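Local coordinates for hypothetical exported protein (Streptococcus pyogenes, PDB 3PSQ) that is a class B sortase that takes part in pilus assembly in Streptococcus pyogenes and is probably a hydrolase, at residues D87-I92 against F149-V154; F136-T141 against I199-Q204; Q25-L30 against K126-L131; L58-K63 against S72-L77. One frame throughout, in Å; residues are numbered along the deposited sequence.

Contact 1: D87-I92 against F149-V154; sequences DKYSLI and FNPIDV
Tyr89 and Pro151 mark the closest backbone approach of the two segments, their CA atoms 5.6 Å apart, where the first residue of strand 89-93 passes the first turn of helix 151-155. Tyr89 O lies 3.4 Å from Pro151 CB, a van der Waals contact with a carbon; the carbonyl's hydrogen bond goes to Asn81 ND2. The helix start is held within its own segment. Asn150, the N-cap, turns OD1 back to accept from Ile152 N at 2.9 Å, close to the carboxamide plane, and from Asp153 N at 3.2 Å, well above that plane.

Across the contact the packing is apolar. The Tyr89 CG is anti to its backbone N (chi1 -177°), and the ring lies beside Val154, the two side chains crossing at about a right angle. Val154 CG1 touches Tyr89 CB at 3.6 Å, while its other methyl, CG2, sits over one ring face, 4.0 Å from the centroid and 15° off the normal, a CH-pi contact. Pro151 CA meets the ring edge. The phenol oxygen itself points elsewhere, hydrogen-bonded to Leu148 O. Two residues on, Leu91 reaches the same way: its CD2 packs 3.8 Å from Phe149 CA and comes near the plane of the Phe149 ring at its edge.

In the sortase fold the start of this short helix packs against the strand that leads to His95, the predicted proton donor/acceptor, and Phe149 also packs against Arg198, the predicted transition-state stabiliser.

Contact 2: F136-T141 against I199-Q204; sequences FACIQT and IIVIGQ
Ile202 O is gripped by two successive amides of the facing strand: Phe136 N at 3.0 Å, in the carbonyl plane with an N-H...O angle of 164°, and Ala137 N at 3.4 Å, a weak bond. Ile202 N returns a bond to Ala137 O, and further along Ile139 and Ile200 exchange a reciprocal pair, in which Ile139 N to Ile200 O is the shorter at 2.7 Å, with the donor nearly along the C=O axis. Two residues facing one make a classic beta bulge, set in an otherwise regular antiparallel ladder between strands 130-142 and 197-205 of the sortase sheet; the segment directions differ by 161°.

At the bulge, Phe136 CG stands between its backbone N and carbonyl carbon (chi1 65°), and the ring reaches across the neighbouring strand. Ile202 CG2 lies over a ring face, 4.3 Å from the centroid, a CH-pi contact, while Gln204 N meets the ring edge. The same CG2 touches Ala137 CB at 3.6 Å and Ile139 CD1 at 3.7 Å. Ile139 and Ile200 meet CB to CB on this face, which helix 159-167 covers through Phe162 and Ile166. On the reverse face, Cys138 SG packs 3.9 Å from Ile199 CD1. At the end of the segment, Thr141 CG2 touches Ile200 CD1, and its OG1 is hydrogen-bonded to Asp145 OD2.

Contact 3: Q25-L30 against K126-L131; sequences QFDDLL and KTKQKL
Phe26, Asp27 and Leu30 of the N-terminal helix 22-32 meet Lys126 and Lys128 in the connection of the beta hairpin formed by strands 120-125 and 130-142. The backbones stay well apart, the nearest CA atoms, those of Leu30 and Lys126, being 7.6 Å from each other, so side chains carry most of the contact.

Lys128 does most of the bridging. Its backbone sits in the left-handed region (phi 74°), and its side chain, bent at chi2 and again at chi4, runs to the helix and slides past Phe26 and Leu30 in the opposite direction. NZ forms a salt bridge to Asp27 OD1 at 2.8 Å, on the syn side of that oxygen and 23° out of the carboxylate plane; Asp27 OD2 is more distant, 4.0 Å from NZ, and the grip is therefore single-pronged. Just short of the ammonium, Lys128 CE packs 3.9 Å from Phe26 CE2, obliquely to the ring, and 4.1 Å from Leu30 CD1.

Such a helix ahead of the barrel core is a feature of class B sortases, and here its inner side also rests on Val36 of strand 36-41, through Phe26, Leu29 and Leu30. Within the helix, one turn apart, Leu30 CD1 lies 3.8 Å above the plane of the Phe26 ring, over its centre. The other branch, Leu30 CD2, touches Lys126 CB at 3.8 Å, the two side chains crossing at a slant, while the far end of Lys126 leads away from the helix. Lys128 also lies beside Glu124, seen to bind zinc in this protein although none is bound to it in this chain.

Contact 4: L58-K63 against S72-L77; sequences LEYINK and SGSVFL. With ZN (zinc ion), chain P.
From Leu58 to Lys63 the chain curls so that the carbonyls of Tyr60, Ile61 and Lys63 gather round Gly73 and Ser74. A type I turn, closed by Ile61 N to Leu58 O, begins it. Glu59, with CG anti to its backbone N (chi1 173°) and its chain extended, directs OE2 to a zinc ion at 2.0 Å; the same oxygen also takes a salt bridge from Lys63 NZ at 2.6 Å, on its anti lone pair.

Tyr60 O receives Ser74 N at 3.0 Å, in the carbonyl plane. The Tyr60 ring comes obliquely to Ser74, with CD1 3.8 Å from Ser74 OG, and Tyr60 CB packs 4.4 Å from Phe76 CD2. The hydroxyl bonds Asp35 and Asn33. Ile61 O stands 3.3 Å from Gly73 CA, and Tyr60 O and Lys63 O approach that CA as closely, three CH...O contacts on a glycine at positive phi (73°). Lys63 O then accepts from Ser74 OG at 2.8 Å, on a lone pair.

Lys63 thereby serves both segments: its carbonyl pins Ser74, its ammonium the carboxylate of the zinc site that Glu59 completes with Asp35, Glu55 and a water.

How the contacts relate
All four contacts reach the one mixed sheet of the sortase fold. Contacts 1 and 2 lie 13 Å apart by their centres and touch, Phe149 CZ packing 3.8 Å from Ile200 CD1 and Tyr89 CE1 equally close to Ile202 CD1; their segments alternate along the chain, so the two contacts interlock the 87-92 and 136-154 regions with the C-terminal strand. Contact 4 touches contact 1 through adjacent strands 76-77 and 89-93, with centres 18 Å apart, and precedes it in sequence. Contact 3 touches none of the others: it shares strand 130-142 with contact 2, but their centres are 25 Å apart, on opposite sides of the chain's centre. Contact 4 lies between its segments in sequence; contact 3 itself packs the N-terminal helix on the sheet's hairpin connection.

Contact 1: D87-I92 against F149-V154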
loop_
_atom_site.group_PDB
_atom_site.type_symbol
_atom_site.label_atom_id
_atom_site.label_comp_id
_atom_site.label_asym_id
_atom_site.label_seq_id
_atom_site.Cartn_x
_atom_site.Cartn_y
_atom_site.Cartn_z
ATOM N N ASP A 87 -10.638 8.132 0.380
ATOM C CA ASP A 87 -11.328 7.022 1.034
ATOM C C ASP A 87 -10.779 6.768 2.412
ATOM O O ASP A 87 -9.672 7.216 2.740
ATOM C CB ASP A 87 -11.202 5.750 0.205
ATOM C CG ASP A 87 -11.966 5.825 -1.079
ATOM O OD1 ASP A 87 -12.851 6.696 -1.198
ATOM O OD2 ASP A 87 -11.696 5.031 -1.986
ATOM N N LYS A 88 -11.557 6.069 3.231
ATOM C CA LYS A 88 -11.084 5.694 4.572
ATOM C C LYS A 88 -9.838 4.816 4.526
ATOM O O LYS A 88 -9.016 4.820 5.444
ATOM C CB LYS A 88 -12.165 4.923 5.334
ATOM C CG LYS A 88 -13.279 5.815 5.858
ATOM C CD LYS A 88 -12.809 6.573 7.132
ATOM C CE LYS A 88 -13.758 7.728 7.480
ATOM N NZ LYS A 88 -15.170 7.237 7.601
ATOM N N TYR A 89 -9.731 4.044 3.460
ATOM C CA TYR A 89 -8.757 2.973 3.389
ATOM C C TYR A 89 -8.345 2.755 1.943
ATOM O O TYR A 89 -9.132 2.264 1.108
ATOM C CB TYR A 89 -9.382 1.702 3.934
ATOM C CG TYR A 89 -8.481 0.511 4.002
ATOM C CD1 TYR A 89 -7.590 0.366 5.042
ATOM C CD2 TYR A 89 -8.559 -0.511 3.049
ATOM C CE1 TYR A 89 -6.767 -0.742 5.138
ATOM C CE2 TYR A 89 -7.743 -1.644 3.142
ATOM C CZ TYR A 89 -6.854 -1.759 4.204
ATOM O OH TYR A 89 -6.027 -2.860 4.349
ATOM N N SER A 90 -7.119 3.158 1.656
ATOM C CA SER A 90 -6.551 2.986 0.345
ATOM C C SER A 90 -5.549 1.832 0.406
ATOM O O SER A 90 -4.628 1.837 1.233
ATOM C CB SER A 90 -5.906 4.281 -0.120
ATOM O OG SER A 90 -6.886 5.316 -0.194
ATOM N N LEU A 91 -5.772 0.833 -0.455
ATOM C CA LEU A 91 -4.949 -0.377 -0.501
ATOM C C LEU A 91 -4.048 -0.353 -1.743
ATOM O O LEU A 91 -4.514 -0.293 -2.919
ATOM C CB LEU A 91 -5.818 -1.630 -0.488
ATOM C CG LEU A 91 -5.066 -2.969 -0.518
ATOM C CD1 LEU A 91 -4.093 -3.216 0.684
ATOM C CD2 LEU A 91 -6.066 -4.084 -0.677
ATOM N N ILE A 92 -2.761 -0.319 -1.462
ATOM C CA ILE A 92 -1.744 -0.445 -2.494
ATOM C C ILE A 92 -1.139 -1.858 -2.387
ATOM O O ILE A 92 -0.643 -2.279 -1.334
ATOM C CB ILE A 92 -0.653 0.641 -2.370
ATOM C CG1 ILE A 92 -1.290 2.029 -2.540
ATOM C CG2 ILE A 92 0.466 0.392 -3.411
ATOM C CD1 ILE A 92 -0.332 3.223 -2.441
ATOM N N PHE A 149 -8.473 -6.667 2.652
ATOM C CA PHE A 149 -8.247 -6.622 1.196
ATOM C C PHE A 149 -9.454 -6.117 0.451
ATOM O O PHE A 149 -9.522 -6.190 -0.764
ATOM C CB PHE A 149 -7.717 -7.962 0.646
ATOM C CG PHE A 149 -6.402 -8.380 1.276
ATOM C CD1 PHE A 149 -5.245 -7.682 1.014
ATOM C CD2 PHE A 149 -6.351 -9.415 2.187
ATOM C CE1 PHE A 149 -4.063 -8.026 1.614
ATOM C CE2 PHE A 149 -5.153 -9.772 2.786
ATOM C CZ PHE A 149 -4.008 -9.067 2.504
ATOM N N ASN A 150 -10.395 -5.534 1.189
ATOM C CA ASN A 150 -11.570 -4.936 0.592
ATOM C C ASN A 150 -11.855 -3.556 1.221
ATOM O O ASN A 150 -12.381 -3.459 2.339
ATOM C CB ASN A 150 -12.773 -5.871 0.729
ATOM C CG ASN A 150 -13.988 -5.386 -0.086
ATOM O OD1 ASN A 150 -14.154 -4.193 -0.273
ATOM N ND2 ASN A 150 -14.834 -6.317 -0.560
ATOM N N PRO A 151 -11.485 -2.482 0.513
ATOM C CA PRO A 151 -11.685 -1.116 1.004
ATOM C C PRO A 151 -13.167 -0.773 1.236
ATOM O O PRO A 151 -13.497 0.096 2.029
ATOM C CB PRO A 151 -11.100 -0.245 -0.120
ATOM C CG PRO A 151 -10.122 -1.161 -0.842
ATOM C CD PRO A 151 -10.764 -2.521 -0.773
ATOM N N ILE A 152 -14.063 -1.456 0.539
ATOM C CA ILE A 152 -15.479 -1.200 0.768
ATOM C C ILE A 152 -15.882 -1.768 2.124
ATOM O O ILE A 152 -16.555 -1.086 2.900
ATOM C CB ILE A 152 -16.326 -1.730 -0.385
ATOM C CG1 ILE A 152 -16.061 -0.879 -1.634
ATOM C CG2 ILE A 152 -17.791 -1.710 -0.016
ATOM C CD1 ILE A 152 -16.659 -1.511 -2.955
ATOM N N ASP A 153 -15.435 -2.992 2.421
ATOM C CA ASP A 153 -15.746 -3.634 3.706
ATOM C C ASP A 153 -15.167 -2.824 4.845
ATOM O O ASP A 153 -15.833 -2.588 5.842
ATOM C CB ASP A 153 -15.301 -5.107 3.774
ATOM C CG ASP A 153 -16.177 -6.024 2.918
ATOM O OD1 ASP A 153 -17.321 -5.641 2.591
ATOM O OD2 ASP A 153 -15.727 -7.134 2.543
ATOM N N VAL A 154 -13.935 -2.366 4.698
ATOM C CA VAL A 154 -13.355 -1.464 5.687
ATOM C C VAL A 154 -14.198 -0.188 5.889
ATOM O O VAL A 154 -14.476 0.217 7.022
ATOM C CB VAL A 154 -11.873 -1.111 5.364
ATOM C CG1 VAL A 154 -11.349 -0.067 6.345
ATOM C CG2 VAL A 154 -10.999 -2.381 5.397
#

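Contact 2: F136-T141 against I199-Q204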
loop_
_atom_site.group_PDB
_atom_site.type_symbol
_atom_site.label_atom_id
_atom_site.label_comp_id
_atom_site.label_asym_id
_atom_site.label_seq_id
_atom_site.Cartn_x
_atom_site.Cartn_y
_atom_site.Cartn_z
ATOM N N PHE A 136 1.524 2.762 11.662
ATOM C CA PHE A 136 1.238 2.306 13.022
ATOM C C PHE A 136 1.189 0.795 13.195
ATOM O O PHE A 136 1.141 0.337 14.313
ATOM C CB PHE A 136 -0.041 2.942 13.594
ATOM C CG PHE A 136 -1.300 2.550 12.876
ATOM C CD1 PHE A 136 -2.004 1.419 13.252
ATOM C CD2 PHE A 136 -1.781 3.319 11.832
ATOM C CE1 PHE A 136 -3.170 1.046 12.579
ATOM C CE2 PHE A 136 -2.956 2.966 11.155
ATOM C CZ PHE A 136 -3.649 1.842 11.530
ATOM N N ALA A 137 1.209 0.013 12.114
ATOM C CA ALA A 137 1.167 -1.450 12.262
ATOM C C ALA A 137 1.851 -2.195 11.126
ATOM O O ALA A 137 1.804 -1.772 9.970
ATOM C CB ALA A 137 -0.276 -1.938 12.400
ATOM N N CYS A 138 2.477 -3.315 11.481
ATOM C CA CYS A 138 2.902 -4.325 10.527
ATOM C C CYS A 138 2.112 -5.584 10.812
ATOM O O CYS A 138 2.175 -6.121 11.921
ATOM C CB CYS A 138 4.381 -4.625 10.732
ATOM S SG CYS A 138 5.063 -5.736 9.499
ATOM N N ILE A 139 1.386 -6.075 9.817
ATOM C CA ILE A 139 0.403 -7.163 10.009
ATOM C C ILE A 139 0.802 -8.462 9.295
ATOM O O ILE A 139 1.307 -8.438 8.160
ATOM C CB ILE A 139 -0.969 -6.686 9.462
ATOM C CG1 ILE A 139 -1.475 -5.470 10.256
ATOM C CG2 ILE A 139 -1.998 -7.820 9.363
ATOM C CD1 ILE A 139 -2.367 -4.536 9.462
ATOM N N GLN A 140 0.616 -9.590 9.967
ATOM C CA GLN A 140 0.732 -10.867 9.286
ATOM C C GLN A 140 -0.641 -11.502 9.211
ATOM O O GLN A 140 -1.311 -11.757 10.218
ATOM C CB GLN A 140 1.724 -11.835 9.928
ATOM C CG GLN A 140 1.674 -13.248 9.287
ATOM C CD GLN A 140 2.608 -13.426 8.077
ATOM O OE1 GLN A 140 2.214 -13.242 6.915
ATOM N NE2 GLN A 140 3.860 -13.796 8.358
ATOM N N THR A 141 -1.074 -11.721 7.983
ATOM C CA THR A 141 -2.371 -12.267 7.787
ATOM C C THR A 141 -2.232 -13.194 6.596
ATOM O O THR A 141 -1.120 -13.559 6.226
ATOM C CB THR A 141 -3.410 -11.131 7.600
ATOM O OG1 THR A 141 -4.691 -11.710 7.527
ATOM C CG2 THR A 141 -3.168 -10.321 6.329
ATOM N N ILE A 199 1.639 -9.916 3.935
ATOM C CA ILE A 199 2.080 -8.881 4.831
ATOM C C ILE A 199 1.352 -7.561 4.526
ATOM O O ILE A 199 1.153 -7.211 3.360
ATOM C CB ILE A 199 3.633 -8.687 4.796
ATOM C CG1 ILE A 199 4.042 -7.642 5.832
ATOM C CG2 ILE A 199 4.096 -8.330 3.386
ATOM C CD1 ILE A 199 5.536 -7.555 6.096
ATOM N N ILE A 200 0.972 -6.826 5.573
ATOM C CA ILE A 200 0.424 -5.488 5.381
ATOM C C ILE A 200 1.162 -4.512 6.301
ATOM O O ILE A 200 1.298 -4.781 7.498
ATOM C CB ILE A 200 -1.095 -5.428 5.729
ATOM C CG1 ILE A 200 -1.882 -6.454 4.902
ATOM C CG2 ILE A 200 -1.632 -4.022 5.533
ATOM C CD1 ILE A 200 -3.374 -6.528 5.196
ATOM N N VAL A 201 1.646 -3.411 5.727
ATOM C CA VAL A 201 2.109 -2.250 6.462
ATOM C C VAL A 201 1.060 -1.147 6.298
ATOM O O VAL A 201 0.743 -0.700 5.172
ATOM C CB VAL A 201 3.456 -1.733 5.951
ATOM C CG1 VAL A 201 3.821 -0.397 6.630
ATOM C CG2 VAL A 201 4.571 -2.767 6.198
ATOM N N ILE A 202 0.479 -0.741 7.421
ATOM C CA ILE A 202 -0.595 0.257 7.400
ATOM C C ILE A 202 -0.218 1.549 8.142
ATOM O O ILE A 202 0.432 1.513 9.190
ATOM C CB ILE A 202 -1.918 -0.338 7.929
ATOM C CG1 ILE A 202 -3.000 0.728 7.990
ATOM C CG2 ILE A 202 -1.724 -0.887 9.304
ATOM C CD1 ILE A 202 -4.366 0.123 7.973
ATOM N N GLY A 203 -0.594 2.688 7.571
ATOM C CA GLY A 203 -0.433 3.953 8.258
ATOM C C GLY A 203 -1.664 4.852 8.233
ATOM O O GLY A 203 -2.634 4.595 7.508
ATOM N N GLN A 204 -1.616 5.934 9.006
ATOM C CA GLN A 204 -2.690 6.942 8.977
ATOM C C GLN A 204 -2.259 8.206 8.271
ATOM O O GLN A 204 -1.191 8.727 8.561
ATOM C CB GLN A 204 -3.122 7.281 10.392
ATOM C CG GLN A 204 -4.384 8.094 10.505
ATOM C CD GLN A 204 -4.783 8.233 11.970
ATOM O OE1 GLN A 204 -5.592 7.463 12.487
ATOM N NE2 GLN A 204 -4.150 9.167 12.661
#

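Contact 3: Q25-L30 against K126-L131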
loop_
_atom_site.group_PDB
_atom_site.type_symbol
_atom_site.label_atom_id
_atom_site.label_comp_id
_atom_site.label_asym_id
_atom_site.label_seq_id
_atom_site.Cartn_x
_atom_site.Cartn_y
_atom_site.Cartn_z
ATOM N N GLN A 25 10.973 10.561 -14.063
ATOM C CA GLN A 25 9.948 9.666 -14.623
ATOM C C GLN A 25 8.443 10.042 -14.508
ATOM O O GLN A 25 7.676 9.716 -15.421
ATOM C CB GLN A 25 10.158 8.231 -14.113
ATOM C CG GLN A 25 11.566 7.694 -14.206
ATOM C CD GLN A 25 11.720 6.349 -13.494
ATOM O OE1 GLN A 25 10.736 5.755 -13.046
ATOM N NE2 GLN A 25 12.953 5.860 -13.399
ATOM N N PHE A 26 8.025 10.700 -13.422
ATOM C CA PHE A 26 6.596 10.799 -13.061
ATOM C C PHE A 26 5.700 11.445 -14.108
ATOM O O PHE A 26 4.698 10.863 -14.543
ATOM C CB PHE A 26 6.433 11.484 -11.697
ATOM C CG PHE A 26 5.069 11.299 -11.049
ATOM C CD1 PHE A 26 4.293 10.163 -11.275
ATOM C CD2 PHE A 26 4.590 12.248 -10.168
ATOM C CE1 PHE A 26 3.060 9.992 -10.639
ATOM C CE2 PHE A 26 3.366 12.094 -9.535
ATOM C CZ PHE A 26 2.595 10.967 -9.789
ATOM N N ASP A 27 6.047 12.662 -14.510
ATOM C CA ASP A 27 5.300 13.359 -15.544
ATOM C C ASP A 27 5.220 12.538 -16.815
ATOM O O ASP A 27 4.159 12.414 -17.404
ATOM C CB ASP A 27 5.933 14.721 -15.844
ATOM C CG ASP A 27 5.698 15.725 -14.724
ATOM O OD1 ASP A 27 4.524 15.910 -14.322
ATOM O OD2 ASP A 27 6.691 16.315 -14.235
ATOM N N ASP A 28 6.339 11.971 -17.228
ATOM C CA ASP A 28 6.375 11.180 -18.449
ATOM C C ASP A 28 5.518 9.929 -18.357
ATOM O O ASP A 28 4.800 9.625 -19.283
ATOM C CB ASP A 28 7.803 10.775 -18.788
ATOM C CG ASP A 28 8.556 11.853 -19.526
ATOM O OD1 ASP A 28 7.988 12.944 -19.761
ATOM O OD2 ASP A 28 9.741 11.596 -19.870
ATOM N N LEU A 29 5.607 9.192 -17.254
ATOM C CA LEU A 29 4.710 8.059 -17.047
ATOM C C LEU A 29 3.271 8.478 -17.111
ATOM O O LEU A 29 2.448 7.812 -17.739
ATOM C CB LEU A 29 4.991 7.327 -15.726
ATOM C CG LEU A 29 6.320 6.610 -15.796
ATOM C CD1 LEU A 29 6.711 5.951 -14.510
ATOM C CD2 LEU A 29 6.272 5.611 -16.953
ATOM N N LEU A 30 2.963 9.600 -16.475
ATOM C CA LEU A 30 1.606 10.108 -16.428
ATOM C C LEU A 30 1.107 10.366 -17.826
ATOM O O LEU A 30 -0.070 10.156 -18.126
ATOM C CB LEU A 30 1.559 11.399 -15.620
ATOM C CG LEU A 30 1.532 11.200 -14.105
ATOM C CD1 LEU A 30 1.842 12.490 -13.327
ATOM C CD2 LEU A 30 0.205 10.603 -13.704
ATOM N N LYS A 126 -1.360 12.618 -8.683
ATOM C CA LYS A 126 -1.166 13.101 -10.033
ATOM C C LYS A 126 -1.481 14.580 -10.176
ATOM O O LYS A 126 -1.073 15.206 -11.156
ATOM C CB LYS A 126 -1.949 12.280 -11.047
ATOM C CG LYS A 126 -3.449 12.336 -10.941
ATOM C CD LYS A 126 -4.065 11.756 -12.212
ATOM C CE LYS A 126 -5.512 11.425 -11.994
ATOM N NZ LYS A 126 -5.899 10.213 -12.803
ATOM N N THR A 127 -2.217 15.139 -9.217
ATOM C CA THR A 127 -2.421 16.586 -9.198
ATOM C C THR A 127 -1.317 17.231 -8.373
ATOM O O THR A 127 -1.354 18.423 -8.153
ATOM C CB THR A 127 -3.795 17.010 -8.630
ATOM O OG1 THR A 127 -3.909 16.551 -7.279
ATOM C CG2 THR A 127 -4.935 16.465 -9.470
ATOM N N LYS A 128 -0.337 16.431 -7.951
ATOM C CA LYS A 128 0.859 16.861 -7.198
ATOM C C LYS A 128 0.624 17.213 -5.741
ATOM O O LYS A 128 1.493 17.811 -5.073
ATOM C CB LYS A 128 1.674 17.955 -7.900
ATOM C CG LYS A 128 2.116 17.571 -9.299
ATOM C CD LYS A 128 2.677 16.125 -9.387
ATOM C CE LYS A 128 2.725 15.659 -10.862
ATOM N NZ LYS A 128 3.525 16.541 -11.779
ATOM N N GLN A 129 -0.524 16.789 -5.241
ATOM C CA GLN A 129 -0.811 16.835 -3.827
ATOM C C GLN A 129 0.132 15.903 -3.069
ATOM O O GLN A 129 0.455 14.817 -3.542
ATOM C CB GLN A 129 -2.257 16.413 -3.623
ATOM C CG GLN A 129 -2.748 16.510 -2.189
ATOM C CD GLN A 129 -3.157 17.948 -1.759
ATOM O OE1 GLN A 129 -4.057 18.571 -2.361
ATOM N NE2 GLN A 129 -2.511 18.457 -0.694
ATOM N N LYS A 130 0.595 16.314 -1.897
ATOM C CA LYS A 130 1.600 15.534 -1.171
ATOM C C LYS A 130 1.032 15.038 0.143
ATOM O O LYS A 130 0.437 15.800 0.900
ATOM C CB LYS A 130 2.883 16.352 -0.947
ATOM C CG LYS A 130 3.442 16.915 -2.264
ATOM C CD LYS A 130 4.953 16.930 -2.373
ATOM C CE LYS A 130 5.356 17.750 -3.608
ATOM N NZ LYS A 130 6.819 18.093 -3.570
ATOM N N LEU A 131 1.156 13.749 0.402
ATOM C CA LEU A 131 0.540 13.214 1.575
ATOM C C LEU A 131 1.619 12.550 2.393
ATOM O O LEU A 131 2.579 12.036 1.858
ATOM C CB LEU A 131 -0.573 12.220 1.223
ATOM C CG LEU A 131 -1.502 12.654 0.090
ATOM C CD1 LEU A 131 -2.257 11.473 -0.508
ATOM C CD2 LEU A 131 -2.464 13.748 0.584
#

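Contact 4: L58-K63 against S72-L77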
loop_
_atom_site.group_PDB
_atom_site.type_symbol
_atom_site.label_atom_id
_atom_site.label_comp_id
_atom_site.label_asym_id
_atom_site.label_seq_id
_atom_site.Cartn_x
_atom_site.Cartn_y
_atom_site.Cartn_z
ATOM N N LEU A 58 -6.397 -7.508 -11.310
ATOM C CA LEU A 58 -5.568 -8.551 -11.937
ATOM C C LEU A 58 -4.729 -7.962 -13.082
ATOM O O LEU A 58 -3.684 -8.492 -13.401
ATOM C CB LEU A 58 -6.447 -9.721 -12.440
ATOM C CG LEU A 58 -7.325 -10.485 -11.403
ATOM C CD1 LEU A 58 -8.270 -11.481 -12.022
ATOM C CD2 LEU A 58 -6.522 -11.214 -10.416
ATOM N N GLU A 59 -5.182 -6.839 -13.642
ATOM C CA GLU A 59 -4.579 -6.177 -14.786
ATOM C C GLU A 59 -3.036 -6.001 -14.787
ATOM O O GLU A 59 -2.380 -6.125 -15.847
ATOM C CB GLU A 59 -5.272 -4.824 -15.049
ATOM C CG GLU A 59 -4.585 -3.932 -16.149
ATOM C CD GLU A 59 -5.289 -2.601 -16.309
ATOM O OE1 GLU A 59 -6.156 -2.299 -15.465
ATOM O OE2 GLU A 59 -4.980 -1.838 -17.246
ATOM N N TYR A 60 -2.482 -5.715 -13.623
ATOM C CA TYR A 60 -1.061 -5.441 -13.497
ATOM C C TYR A 60 -0.212 -6.614 -12.992
ATOM O O TYR A 60 0.925 -6.416 -12.610
ATOM C CB TYR A 60 -0.791 -4.121 -12.689
ATOM C CG TYR A 60 -1.059 -2.929 -13.579
ATOM C CD1 TYR A 60 -0.099 -2.471 -14.444
ATOM C CD2 TYR A 60 -2.328 -2.345 -13.647
ATOM C CE1 TYR A 60 -0.371 -1.450 -15.331
ATOM C CE2 TYR A 60 -2.600 -1.301 -14.520
ATOM C CZ TYR A 60 -1.615 -0.861 -15.359
ATOM O OH TYR A 60 -1.838 0.169 -16.253
ATOM N N ILE A 61 -0.750 -7.828 -12.989
ATOM C CA ILE A 61 0.097 -9.021 -12.791
ATOM C C ILE A 61 1.250 -9.115 -13.811
ATOM O O ILE A 61 2.369 -9.363 -13.431
ATOM C CB ILE A 61 -0.723 -10.344 -12.857
ATOM C CG1 ILE A 61 -1.726 -10.439 -11.701
ATOM C CG2 ILE A 61 0.202 -11.570 -12.920
ATOM C CD1 ILE A 61 -2.817 -11.464 -11.938
ATOM N N ASN A 62 0.990 -8.857 -15.088
ATOM C CA ASN A 62 1.989 -9.014 -16.152
ATOM C C ASN A 62 2.002 -7.759 -17.052
ATOM O O ASN A 62 2.153 -7.818 -18.294
ATOM C CB ASN A 62 1.655 -10.256 -17.018
ATOM C CG ASN A 62 2.127 -11.569 -16.393
ATOM O OD1 ASN A 62 1.319 -12.463 -16.110
ATOM N ND2 ASN A 62 3.440 -11.699 -16.181
ATOM N N LYS A 63 1.841 -6.609 -16.414
ATOM C CA LYS A 63 1.859 -5.342 -17.125
ATOM C C LYS A 63 2.724 -4.325 -16.387
ATOM O O LYS A 63 2.645 -4.195 -15.168
ATOM C CB LYS A 63 0.423 -4.838 -17.254
ATOM C CG LYS A 63 0.240 -3.654 -18.176
ATOM C CD LYS A 63 -1.270 -3.528 -18.296
ATOM C CE LYS A 63 -1.705 -2.416 -19.172
ATOM N NZ LYS A 63 -3.202 -2.315 -19.047
ATOM N N SER A 72 7.284 -9.117 -14.588
ATOM C CA SER A 72 7.076 -8.928 -13.161
ATOM C C SER A 72 5.846 -8.131 -12.792
ATOM O O SER A 72 5.403 -8.254 -11.681
ATOM C CB SER A 72 8.324 -8.402 -12.439
ATOM O OG SER A 72 9.064 -7.515 -13.244
ATOM N N GLY A 73 5.306 -7.336 -13.712
ATOM C CA GLY A 73 4.114 -6.551 -13.425
ATOM C C GLY A 73 4.376 -5.361 -12.493
ATOM O O GLY A 73 5.530 -4.976 -12.319
ATOM N N SER A 74 3.328 -4.785 -11.883
ATOM C CA SER A 74 3.482 -3.484 -11.171
ATOM C C SER A 74 2.722 -3.458 -9.854
ATOM O O SER A 74 1.780 -4.233 -9.656
ATOM C CB SER A 74 2.959 -2.322 -12.018
ATOM O OG SER A 74 3.481 -2.287 -13.326
ATOM N N VAL A 75 3.122 -2.559 -8.965
ATOM C CA VAL A 75 2.368 -2.234 -7.776
ATOM C C VAL A 75 1.209 -1.291 -8.110
ATOM O O VAL A 75 1.372 -0.364 -8.889
ATOM C CB VAL A 75 3.272 -1.577 -6.703
ATOM C CG1 VAL A 75 2.398 -1.179 -5.512
ATOM C CG2 VAL A 75 4.395 -2.586 -6.288
ATOM N N PHE A 76 0.037 -1.543 -7.528
ATOM C CA PHE A 76 -1.207 -0.876 -7.973
ATOM C C PHE A 76 -2.131 -0.499 -6.803
ATOM O O PHE A 76 -2.255 -1.240 -5.839
ATOM C CB PHE A 76 -1.957 -1.788 -8.957
ATOM C CG PHE A 76 -2.400 -3.104 -8.349
ATOM C CD1 PHE A 76 -3.656 -3.228 -7.767
ATOM C CD2 PHE A 76 -1.536 -4.209 -8.326
ATOM C CE1 PHE A 76 -4.071 -4.475 -7.239
ATOM C CE2 PHE A 76 -1.947 -5.430 -7.786
ATOM C CZ PHE A 76 -3.177 -5.546 -7.184
ATOM N N LEU A 77 -2.787 0.650 -6.915
ATOM C CA LEU A 77 -3.859 1.020 -6.023
ATOM C C LEU A 77 -5.087 0.190 -6.353
ATOM O O LEU A 77 -5.466 0.073 -7.522
ATOM C CB LEU A 77 -4.206 2.510 -6.196
ATOM C CG LEU A 77 -5.367 3.046 -5.328
ATOM C CD1 LEU A 77 -5.017 2.962 -3.839
ATOM C CD2 LEU A 77 -5.747 4.469 -5.655
HETATM ZN ZN ZN P . -5.772 -0.054 -17.326
HETATM O O HOH W 1 -5.416 0.650 -19.211
#